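Local coordinates for Oxidored_FMN domain-containing protein ([Pseudomonas] geniculata N1, PDB 6L6J), which probably oxidises 6-hydroxypseudooxynicotine as an amine oxidase, using FMN and a [4Fe-4S] cluster, at residues 169-174 and 202-207; 177-182 and 234-239; 225-230 and 283-288. All coordinates share one frame; numbering follows the deposited sequence.

Contact 1. Residues 169-174 and 202-207; sequences VYCAHN and RLLRET. With FMN (flavin mononucleotide), chain B.
V169 and C171 on strand 169-171 face L204 and T207 of helix 202-207, the two segment axes running nearly antiparallel at 165° and approaching to 9.8 Å. The meeting is wholly apolar. V169 sends CG1 against L204 CD1 at 3.6 Å, the two side chains crossing at a slant, while C171 CB lies 4.2 Å from that same L204 CD1. With L204 CG anti to the backbone N (chi1 173°), the leucine's end swings in closer to the strand than its CB direction alone would bring it. V169 CG2 meets T207 CG2 at 4.2 Å, and T207 turns its hydroxyl back into the helix, where OG1 donates to L203 O at 2.8 Å. That carbonyl also takes T207 N, on the opposite face of its plane.

Y170 points away from the helix, into the flavin pocket, and its OH hydrogen-bonds H173 ND1, which sits at the edge of the tyrosine ring and in its plane. H173 NE2 is bonded to D266, so both imidazole nitrogens have partners beside the flavin. With an alanine here in place of H173, Y170 OH and D266 would probably each lose this partner, and the tyrosine hydroxyl would be less firmly fixed. Strand backed by helix on one face and lining the FMN site on the other is the beta/alpha layering of a TIM barrel.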
loop_
_atom_site.group_PDB
_atom_site.type_symbol
_atom_site.label_atom_id
_atom_site.label_comp_id
_atom_site.label_asym_id
_atom_site.label_seq_id
_atom_site.Cartn_x
_atom_site.Cartn_y
_atom_site.Cartn_z
ATOM N N VAL A 169 -22.960 -2.542 3.982
ATOM C CA VAL A 169 -23.542 -1.216 3.636
ATOM C C VAL A 169 -22.400 -0.210 3.795
ATOM O O VAL A 169 -21.856 -0.106 4.904
ATOM C CB VAL A 169 -24.762 -0.879 4.513
ATOM C CG1 VAL A 169 -24.979 0.610 4.670
ATOM C CG2 VAL A 169 -26.025 -1.533 3.976
ATOM N N TYR A 170 -21.977 0.439 2.713
ATOM C CA TYR A 170 -20.668 1.139 2.677
ATOM C C TYR A 170 -20.891 2.637 2.823
ATOM O O TYR A 170 -21.543 3.254 1.946
ATOM C CB TYR A 170 -19.933 0.840 1.380
ATOM C CG TYR A 170 -18.588 1.495 1.253
ATOM C CD1 TYR A 170 -17.595 1.248 2.179
ATOM C CD2 TYR A 170 -18.285 2.317 0.186
ATOM C CE1 TYR A 170 -16.336 1.818 2.061
ATOM C CE2 TYR A 170 -17.028 2.880 0.049
ATOM C CZ TYR A 170 -16.053 2.634 0.989
ATOM O OH TYR A 170 -14.818 3.185 0.884
ATOM N N CYS A 171 -20.348 3.199 3.894
ATOM C CA CYS A 171 -20.429 4.646 4.200
ATOM C C CYS A 171 -19.104 5.117 4.795
ATOM O O CYS A 171 -19.067 5.372 5.993
ATOM C CB CYS A 171 -21.589 4.919 5.140
ATOM S SG CYS A 171 -21.806 6.677 5.469
ATOM N N ALA A 172 -18.068 5.240 3.962
ATOM C CA ALA A 172 -16.670 5.486 4.382
ATOM C C ALA A 172 -15.849 6.077 3.237
ATOM O O ALA A 172 -16.423 6.298 2.177
ATOM C CB ALA A 172 -16.050 4.198 4.890
ATOM N N HIS A 173 -14.573 6.388 3.515
ATOM C CA HIS A 173 -13.507 6.857 2.581
ATOM C C HIS A 173 -13.884 8.122 1.775
ATOM O O HIS A 173 -13.090 8.479 0.867
ATOM C CB HIS A 173 -13.141 5.702 1.640
ATOM C CG HIS A 173 -12.445 4.607 2.363
ATOM N ND1 HIS A 173 -13.068 3.426 2.671
ATOM C CD2 HIS A 173 -11.189 4.539 2.868
ATOM C CE1 HIS A 173 -12.215 2.662 3.332
ATOM N NE2 HIS A 173 -11.052 3.323 3.468
ATOM N N ASN A 174 -15.026 8.772 2.052
ATOM C CA ASN A 174 -15.633 9.742 1.109
ATOM C C ASN A 174 -15.776 9.106 -0.298
ATOM O O ASN A 174 -15.698 9.847 -1.304
ATOM C CB ASN A 174 -14.799 11.016 1.053
ATOM C CG ASN A 174 -15.512 12.125 0.316
ATOM O OD1 ASN A 174 -16.751 12.128 0.279
ATOM N ND2 ASN A 174 -14.756 13.038 -0.291
ATOM N N ARG A 202 -30.950 9.495 7.203
ATOM C CA ARG A 202 -32.137 8.742 6.706
ATOM C C ARG A 202 -31.725 7.731 5.621
ATOM O O ARG A 202 -32.240 6.578 5.631
ATOM C CB ARG A 202 -33.191 9.711 6.153
ATOM C CG ARG A 202 -34.454 9.031 5.630
ATOM C CD ARG A 202 -35.574 9.987 5.227
ATOM N NE ARG A 202 -35.713 11.091 6.165
ATOM C CZ ARG A 202 -36.186 10.980 7.407
ATOM N NH1 ARG A 202 -36.601 9.813 7.869
ATOM N NH2 ARG A 202 -36.233 12.041 8.194
ATOM N N LEU A 203 -30.866 8.124 4.681
ATOM C CA LEU A 203 -30.568 7.239 3.537
ATOM C C LEU A 203 -29.776 6.030 4.044
ATOM O O LEU A 203 -30.097 4.898 3.610
ATOM C CB LEU A 203 -29.811 7.994 2.451
ATOM C CG LEU A 203 -29.625 7.226 1.147
ATOM C CD1 LEU A 203 -30.879 6.443 0.776
ATOM C CD2 LEU A 203 -29.246 8.163 0.017
ATOM N N LEU A 204 -28.803 6.263 4.932
ATOM C CA LEU A 204 -27.971 5.197 5.552
ATOM C C LEU A 204 -28.863 4.239 6.353
ATOM O O LEU A 204 -28.666 3.025 6.212
ATOM C CB LEU A 204 -26.888 5.801 6.453
ATOM C CG LEU A 204 -26.090 4.765 7.252
ATOM C CD1 LEU A 204 -25.409 3.764 6.327
ATOM C CD2 LEU A 204 -25.074 5.420 8.151
ATOM N N ARG A 205 -29.770 4.759 7.183
ATOM C CA ARG A 205 -30.718 3.944 8.000
ATOM C C ARG A 205 -31.632 3.149 7.056
ATOM O O ARG A 205 -31.656 1.924 7.161
ATOM C CB ARG A 205 -31.485 4.844 8.987
ATOM C CG ARG A 205 -32.858 4.345 9.424
ATOM C CD ARG A 205 -33.669 5.418 10.138
ATOM N NE ARG A 205 -33.263 5.545 11.536
ATOM C CZ ARG A 205 -32.945 6.681 12.170
ATOM N NH1 ARG A 205 -32.988 7.854 11.550
ATOM N NH2 ARG A 205 -32.589 6.635 13.441
ATOM N N GLU A 206 -32.351 3.822 6.160
ATOM C CA GLU A 206 -33.332 3.197 5.221
ATOM C C GLU A 206 -32.668 2.101 4.367
ATOM O O GLU A 206 -33.311 1.101 4.086
ATOM C CB GLU A 206 -33.940 4.256 4.299
ATOM C CG GLU A 206 -34.936 5.170 4.979
ATOM C CD GLU A 206 -35.571 6.159 4.024
ATOM O OE1 GLU A 206 -34.941 6.478 2.999
ATOM O OE2 GLU A 206 -36.704 6.593 4.298
ATOM N N THR A 207 -31.427 2.290 3.946
ATOM C CA THR A 207 -30.681 1.300 3.140
ATOM C C THR A 207 -30.420 0.069 4.020
ATOM O O THR A 207 -30.937 -1.034 3.684
ATOM C CB THR A 207 -29.431 1.949 2.531
ATOM O OG1 THR A 207 -29.904 2.972 1.653
ATOM C CG2 THR A 207 -28.563 0.996 1.740
HETATM N N1 FMN B . -11.087 0.179 1.912
HETATM C C2 FMN B . -12.358 0.059 1.410
HETATM O O2 FMN B . -13.299 0.289 2.177
HETATM N N3 FMN B . -12.655 -0.322 0.161
HETATM C C4 FMN B . -11.682 -0.619 -0.716
HETATM O O4 FMN B . -11.956 -0.965 -1.864
HETATM C C4A FMN B . -10.264 -0.492 -0.276
HETATM N N5 FMN B . -9.236 -0.771 -1.113
HETATM C C5A FMN B . -7.969 -0.715 -0.642
HETATM C C6 FMN B . -6.912 -1.073 -1.475
HETATM C C7 FMN B . -5.624 -1.033 -0.979
HETATM C C7M FMN B . -4.508 -1.354 -1.897
HETATM C C8 FMN B . -5.360 -0.654 0.414
HETATM C C8M FMN B . -3.966 -0.568 0.961
HETATM C C9 FMN B . -6.388 -0.303 1.248
HETATM C C9A FMN B . -7.697 -0.326 0.788
HETATM N N10 FMN B . -8.766 -0.016 1.639
HETATM C C10 FMN B . -10.038 -0.094 1.128
HETATM C "C1'" FMN B . -8.572 0.376 3.071
HETATM C "C2'" FMN B . -8.366 -0.852 3.939
HETATM O "O2'" FMN B . -9.587 -1.569 3.936
HETATM C "C3'" FMN B . -8.007 -0.514 5.354
HETATM O "O3'" FMN B . -9.109 0.163 5.959
HETATM C "C4'" FMN B . -6.748 0.342 5.497
HETATM O "O4'" FMN B . -5.709 -0.148 4.617
HETATM C "C5'" FMN B . -6.272 0.387 6.942
HETATM O "O5'" FMN B . -5.946 -0.932 7.344
HETATM P P FMN B . -4.421 -1.469 7.246
HETATM O O1P FMN B . -3.617 -0.605 8.192
HETATM O O2P FMN B . -4.562 -2.896 7.672
HETATM O O3P FMN B . -4.029 -1.303 5.790
#

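Contact 2. Residues 177-182 and 234-239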
loop_
_atom_site.group_PDB
_atom_site.type_symbol
_atom_site.label_atom_id
_atom_site.label_comp_id
_atom_site.label_asym_id
_atom_site.label_seq_id
_atom_site.Cartn_x
_atom_site.Cartn_y
_atom_site.Cartn_z
ATOM N N LEU A 177 -22.154 7.443 -1.623
ATOM C CA LEU A 177 -23.358 8.315 -1.719
ATOM C C LEU A 177 -23.961 8.525 -0.322
ATOM O O LEU A 177 -24.537 9.597 -0.085
ATOM C CB LEU A 177 -24.384 7.662 -2.652
ATOM C CG LEU A 177 -25.601 8.522 -2.998
ATOM C CD1 LEU A 177 -25.210 9.622 -3.955
ATOM C CD2 LEU A 177 -26.723 7.679 -3.594
ATOM N N LEU A 178 -23.819 7.551 0.581
ATOM C CA LEU A 178 -24.409 7.608 1.943
ATOM C C LEU A 178 -23.640 8.649 2.757
ATOM O O LEU A 178 -24.292 9.448 3.431
ATOM C CB LEU A 178 -24.370 6.219 2.593
ATOM C CG LEU A 178 -25.032 5.077 1.810
ATOM C CD1 LEU A 178 -24.911 3.773 2.576
ATOM C CD2 LEU A 178 -26.504 5.351 1.511
ATOM N N GLN A 179 -22.306 8.648 2.679
ATOM C CA GLN A 179 -21.430 9.638 3.377
ATOM C C GLN A 179 -21.719 11.026 2.793
ATOM O O GLN A 179 -21.842 11.966 3.576
ATOM C CB GLN A 179 -19.945 9.278 3.263
ATOM C CG GLN A 179 -19.075 10.101 4.196
ATOM C CD GLN A 179 -17.611 9.723 4.238
ATOM O OE1 GLN A 179 -17.207 8.595 3.926
ATOM N NE2 GLN A 179 -16.794 10.690 4.654
ATOM N N ASP A 180 -21.853 11.130 1.466
ATOM C CA ASP A 180 -22.240 12.388 0.771
ATOM C C ASP A 180 -23.565 12.897 1.351
ATOM O O ASP A 180 -23.669 14.094 1.641
ATOM C CB ASP A 180 -22.314 12.206 -0.745
ATOM C CG ASP A 180 -20.970 11.938 -1.424
ATOM O OD1 ASP A 180 -19.904 12.213 -0.776
ATOM O OD2 ASP A 180 -20.984 11.431 -2.592
ATOM N N PHE A 181 -24.535 12.028 1.595
ATOM C CA PHE A 181 -25.830 12.451 2.185
ATOM C C PHE A 181 -25.608 12.917 3.628
ATOM O O PHE A 181 -26.121 13.991 3.998
ATOM C CB PHE A 181 -26.884 11.360 2.015
ATOM C CG PHE A 181 -27.703 11.492 0.758
ATOM C CD1 PHE A 181 -27.192 11.110 -0.462
ATOM C CD2 PHE A 181 -28.995 12.001 0.805
ATOM C CE1 PHE A 181 -27.962 11.202 -1.615
ATOM C CE2 PHE A 181 -29.757 12.111 -0.350
ATOM C CZ PHE A 181 -29.238 11.711 -1.557
ATOM N N LEU A 182 -24.825 12.178 4.412
ATOM C CA LEU A 182 -24.448 12.545 5.811
ATOM C C LEU A 182 -23.796 13.932 5.923
ATOM O O LEU A 182 -24.013 14.601 6.947
ATOM C CB LEU A 182 -23.426 11.531 6.320
ATOM C CG LEU A 182 -23.945 10.480 7.276
ATOM C CD1 LEU A 182 -22.756 9.715 7.838
ATOM C CD2 LEU A 182 -24.789 11.124 8.373
ATOM N N THR A 234 -15.314 18.992 8.089
ATOM C CA THR A 234 -16.687 18.791 7.533
ATOM C C THR A 234 -17.704 18.599 8.680
ATOM O O THR A 234 -18.923 18.613 8.379
ATOM C CB THR A 234 -16.752 17.617 6.526
ATOM O OG1 THR A 234 -16.403 16.395 7.177
ATOM C CG2 THR A 234 -15.851 17.734 5.313
ATOM N N ASN A 235 -17.235 18.427 9.930
ATOM C CA ASN A 235 -18.040 18.236 11.180
ATOM C C ASN A 235 -18.582 16.797 11.291
ATOM O O ASN A 235 -19.413 16.538 12.194
ATOM C CB ASN A 235 -19.172 19.263 11.316
ATOM C CG ASN A 235 -18.663 20.662 11.592
ATOM O OD1 ASN A 235 -17.528 20.843 12.033
ATOM N ND2 ASN A 235 -19.498 21.656 11.340
ATOM N N LEU A 236 -18.134 15.892 10.411
ATOM C CA LEU A 236 -18.312 14.419 10.548
ATOM C C LEU A 236 -17.187 13.905 11.445
ATOM O O LEU A 236 -16.210 13.350 10.906
ATOM C CB LEU A 236 -18.256 13.726 9.177
ATOM C CG LEU A 236 -19.344 14.096 8.166
ATOM C CD1 LEU A 236 -19.057 13.449 6.813
ATOM C CD2 LEU A 236 -20.735 13.711 8.661
ATOM N N THR A 237 -17.295 14.141 12.751
ATOM C CA THR A 237 -16.294 13.700 13.765
ATOM C C THR A 237 -16.936 12.685 14.714
ATOM O O THR A 237 -18.182 12.739 14.884
ATOM C CB THR A 237 -15.698 14.895 14.517
ATOM O OG1 THR A 237 -16.771 15.675 15.046
ATOM C CG2 THR A 237 -14.812 15.738 13.625
ATOM N N ALA A 238 -16.112 11.808 15.304
ATOM C CA ALA A 238 -16.529 10.734 16.241
ATOM C C ALA A 238 -17.306 11.337 17.410
ATOM O O ALA A 238 -18.218 10.648 17.910
ATOM C CB ALA A 238 -15.335 9.972 16.754
ATOM N N LEU A 239 -16.912 12.543 17.851
ATOM C CA LEU A 239 -17.581 13.297 18.951
ATOM C C LEU A 239 -18.934 13.840 18.483
ATOM O O LEU A 239 -19.813 13.990 19.358
ATOM C CB LEU A 239 -16.686 14.442 19.420
ATOM C CG LEU A 239 -15.537 14.043 20.343
ATOM C CD1 LEU A 239 -14.543 15.192 20.479
ATOM C CD2 LEU A 239 -16.057 13.591 21.709
#
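L236 is the residue of 234-239 that reaches helix 177-182, and its two methyl branches go to different places on it. The apolar part belongs to CD2, which lies 4.2 Å from L182 CB. The same methyl also comes against the helix backbone, 3.8 Å from L182 O. That carbonyl oxygen takes a hydrogen bond from R200 NE, so the leucine packs beside a polar group that is already served. With L236 CG anti to its carbonyl carbon (chi1 -63°), the side chain is carried toward the helix, where its fork can touch both L182 and Q179. The loop around L236 is poorly ordered, and the fine detail of this fit should be read with that in mind.

Both pieces sit at the C-terminal end of the barrel strands, the end where a TIM barrel carries its active site: helix 177-182 follows strand 166-171, while the loop that holds residues 234-239 leads from strand 220-229 to helix 241-249. The contact therefore joins two neighbouring beta-alpha connections, and L182 also packs on F225 and C171 of the strands beneath.

The mixed contact is with the glutamine. L236 CD1 approaches Q179 NE2 at 4.2 Å, the two side chains slanting across one another, so a methyl rests against the amide end of an extended chain.

Polar bonding of that amide is made outside the pair. Q179 OE1 accepts from N174 N, in the loop after strand 166-171, and NE2 is hydrogen-bonded to S261 OG on strand 255-261. Gripped at both ends, the buried amide is held against turning over, while L236 covers part of it; the Q179 side chain lies about 9 Å from the bound FMN between nearest atoms.

Contact 3. Residues 225-230 and 283-288; sequences FAVEDR and DFVKKV
V227 meets F284 and V285 where strand 220-229 turns a corner, with V227 CA and V285 CA, the nearest such pair, 9.0 Å apart. From V227 CA the bond to CB heads toward 283-288, and CB itself comes within 4.2 Å of F284 CE1. One step further, V227 CG1 does most of the touching: it lies 4.0 Å from F284 CZ, and 4.3 Å from V285 CG2. With chi1 at -70°, CG1 is the branch turned to the phenylalanine and V285. The valine and phenylalanine side chains run past each other in opposite directions, and CG1 approaches the ring obliquely.

On the other segment, V285 CG2 sits 3.8 Å above one face of the F284 ring, displaced toward its rim, so the two residues offer V227 a joint apolar surface. A238 and R243 also touch the phenylalanine, while V258 of strand 255-261 packs on both V227 and V285, and I282 adds to the cover over V227. This is the apolar layer between strand and outer segments in a TIM barrel, here joining the corner near the C-terminal end of strand 220-229 to the short, weakly bonded helical turn at about 285-288 that precedes strand 293-296.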
loop_
_atom_site.group_PDB
_atom_site.type_symbol
_atom_site.label_atom_id
_atom_site.label_comp_id
_atom_site.label_asym_id
_atom_site.label_seq_id
_atom_site.Cartn_x
_atom_site.Cartn_y
_atom_site.Cartn_z
ATOM N N PHE A 225 -18.009 2.110 8.307
ATOM C CA PHE A 225 -18.343 3.521 8.637
ATOM C C PHE A 225 -17.076 4.273 9.046
ATOM O O PHE A 225 -16.384 3.829 9.973
ATOM C CB PHE A 225 -19.452 3.596 9.691
ATOM C CG PHE A 225 -19.816 4.999 10.109
ATOM C CD1 PHE A 225 -20.274 5.915 9.175
ATOM C CD2 PHE A 225 -19.711 5.406 11.429
ATOM C CE1 PHE A 225 -20.591 7.215 9.538
ATOM C CE2 PHE A 225 -20.039 6.704 11.793
ATOM C CZ PHE A 225 -20.470 7.610 10.845
ATOM N N ALA A 226 -16.792 5.351 8.310
ATOM C CA ALA A 226 -15.839 6.413 8.688
ATOM C C ALA A 226 -16.452 7.222 9.840
ATOM O O ALA A 226 -17.493 7.906 9.609
ATOM C CB ALA A 226 -15.517 7.276 7.492
ATOM N N VAL A 227 -15.851 7.108 11.032
ATOM C CA VAL A 227 -16.344 7.773 12.272
ATOM C C VAL A 227 -15.869 9.223 12.237
ATOM O O VAL A 227 -16.697 10.107 12.536
ATOM C CB VAL A 227 -15.917 7.051 13.567
ATOM C CG1 VAL A 227 -16.644 5.730 13.723
ATOM C CG2 VAL A 227 -14.414 6.849 13.686
ATOM N N GLU A 228 -14.617 9.448 11.820
ATOM C CA GLU A 228 -14.047 10.809 11.624
ATOM C C GLU A 228 -13.583 10.978 10.170
ATOM O O GLU A 228 -13.022 10.012 9.628
ATOM C CB GLU A 228 -12.903 11.051 12.608
ATOM C CG GLU A 228 -12.280 12.432 12.477
ATOM C CD GLU A 228 -12.006 13.160 13.782
ATOM O OE1 GLU A 228 -12.488 12.677 14.838
ATOM O OE2 GLU A 228 -11.313 14.217 13.739
ATOM N N ASP A 229 -13.815 12.155 9.570
ATOM C CA ASP A 229 -13.154 12.573 8.307
ATOM C C ASP A 229 -12.025 13.535 8.684
ATOM O O ASP A 229 -12.332 14.604 9.213
ATOM C CB ASP A 229 -14.139 13.177 7.289
ATOM C CG ASP A 229 -13.494 13.732 6.011
ATOM O OD1 ASP A 229 -12.836 14.786 6.103
ATOM O OD2 ASP A 229 -13.641 13.109 4.925
ATOM N N ARG A 230 -10.773 13.153 8.402
ATOM C CA ARG A 230 -9.557 13.938 8.753
ATOM C C ARG A 230 -9.096 14.755 7.541
ATOM O O ARG A 230 -8.073 15.457 7.672
ATOM C CB ARG A 230 -8.469 12.996 9.271
ATOM C CG ARG A 230 -8.874 12.253 10.536
ATOM C CD ARG A 230 -7.706 11.582 11.233
ATOM N NE ARG A 230 -6.780 12.542 11.825
ATOM C CZ ARG A 230 -5.537 12.265 12.227
ATOM N NH1 ARG A 230 -4.777 13.225 12.729
ATOM N NH2 ARG A 230 -5.048 11.038 12.135
ATOM N N ASP A 283 -12.214 3.949 19.611
ATOM C CA ASP A 283 -12.236 3.573 21.062
ATOM C C ASP A 283 -13.658 3.582 21.626
ATOM O O ASP A 283 -13.961 2.747 22.473
ATOM C CB ASP A 283 -11.473 4.604 21.919
ATOM C CG ASP A 283 -10.408 4.040 22.847
ATOM O OD1 ASP A 283 -10.004 2.852 22.636
ATOM O OD2 ASP A 283 -9.958 4.790 23.742
ATOM N N PHE A 284 -14.468 4.557 21.220
ATOM C CA PHE A 284 -15.812 4.831 21.796
ATOM C C PHE A 284 -16.846 3.805 21.290
ATOM O O PHE A 284 -17.896 3.622 21.941
ATOM C CB PHE A 284 -16.266 6.255 21.449
ATOM C CG PHE A 284 -16.813 6.403 20.048
ATOM C CD1 PHE A 284 -15.956 6.615 18.967
ATOM C CD2 PHE A 284 -18.178 6.332 19.809
ATOM C CE1 PHE A 284 -16.452 6.792 17.682
ATOM C CE2 PHE A 284 -18.672 6.488 18.522
ATOM C CZ PHE A 284 -17.811 6.726 17.462
ATOM N N VAL A 285 -16.595 3.203 20.133
ATOM C CA VAL A 285 -17.608 2.395 19.393
ATOM C C VAL A 285 -18.111 1.245 20.278
ATOM O O VAL A 285 -19.329 1.062 20.314
ATOM C CB VAL A 285 -17.062 1.891 18.038
ATOM C CG1 VAL A 285 -18.056 0.974 17.335
ATOM C CG2 VAL A 285 -16.693 3.048 17.128
ATOM N N LYS A 286 -17.227 0.514 20.967
ATOM C CA LYS A 286 -17.634 -0.672 21.784
ATOM C C LYS A 286 -18.439 -0.262 23.029
ATOM O O LYS A 286 -19.188 -1.098 23.520
ATOM C CB LYS A 286 -16.437 -1.552 22.161
ATOM C CG LYS A 286 -16.183 -2.681 21.171
ATOM C CD LYS A 286 -15.213 -3.748 21.642
ATOM C CE LYS A 286 -15.780 -4.653 22.711
ATOM N NZ LYS A 286 -17.057 -5.277 22.283
ATOM N N LYS A 287 -18.330 0.978 23.508
ATOM C CA LYS A 287 -19.163 1.498 24.629
ATOM C C LYS A 287 -20.609 1.736 24.163
ATOM O O LYS A 287 -21.488 1.744 25.029
ATOM C CB LYS A 287 -18.538 2.766 25.215
ATOM C CG LYS A 287 -17.127 2.586 25.772
ATOM C CD LYS A 287 -17.022 2.667 27.290
ATOM C CE LYS A 287 -17.673 1.518 28.043
ATOM N NZ LYS A 287 -17.028 1.309 29.362
ATOM N N VAL A 288 -20.862 1.901 22.861
ATOM C CA VAL A 288 -22.204 2.302 22.336
ATOM C C VAL A 288 -22.989 1.084 21.841
ATOM O O VAL A 288 -24.218 1.047 22.082
ATOM C CB VAL A 288 -22.094 3.359 21.221
ATOM C CG1 VAL A 288 -23.462 3.692 20.644
ATOM C CG2 VAL A 288 -21.384 4.627 21.711
#

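How the contacts relate
All three contacts lie in the FMN-binding TIM barrel, and the residues that touch are largely buried, F284 in contact 3 being partly exposed. Contacts 1 and 3 start from neighbouring barrel strands, 166-171 and 220-229, tied by a probable hydrogen bond from A226 N to C171 O. Contact 1 buries the most surface and is the one whose strand segment also reaches the flavin. Contact 2 sits beside both: C171 SG of contact 1 packs next to Q179 N, and L236 O probably accepts from D229 N of contact 3. Apolar atoms dominate contacts 1 and 3, whereas contact 2 sets a leucine against an amide and a backbone carbonyl.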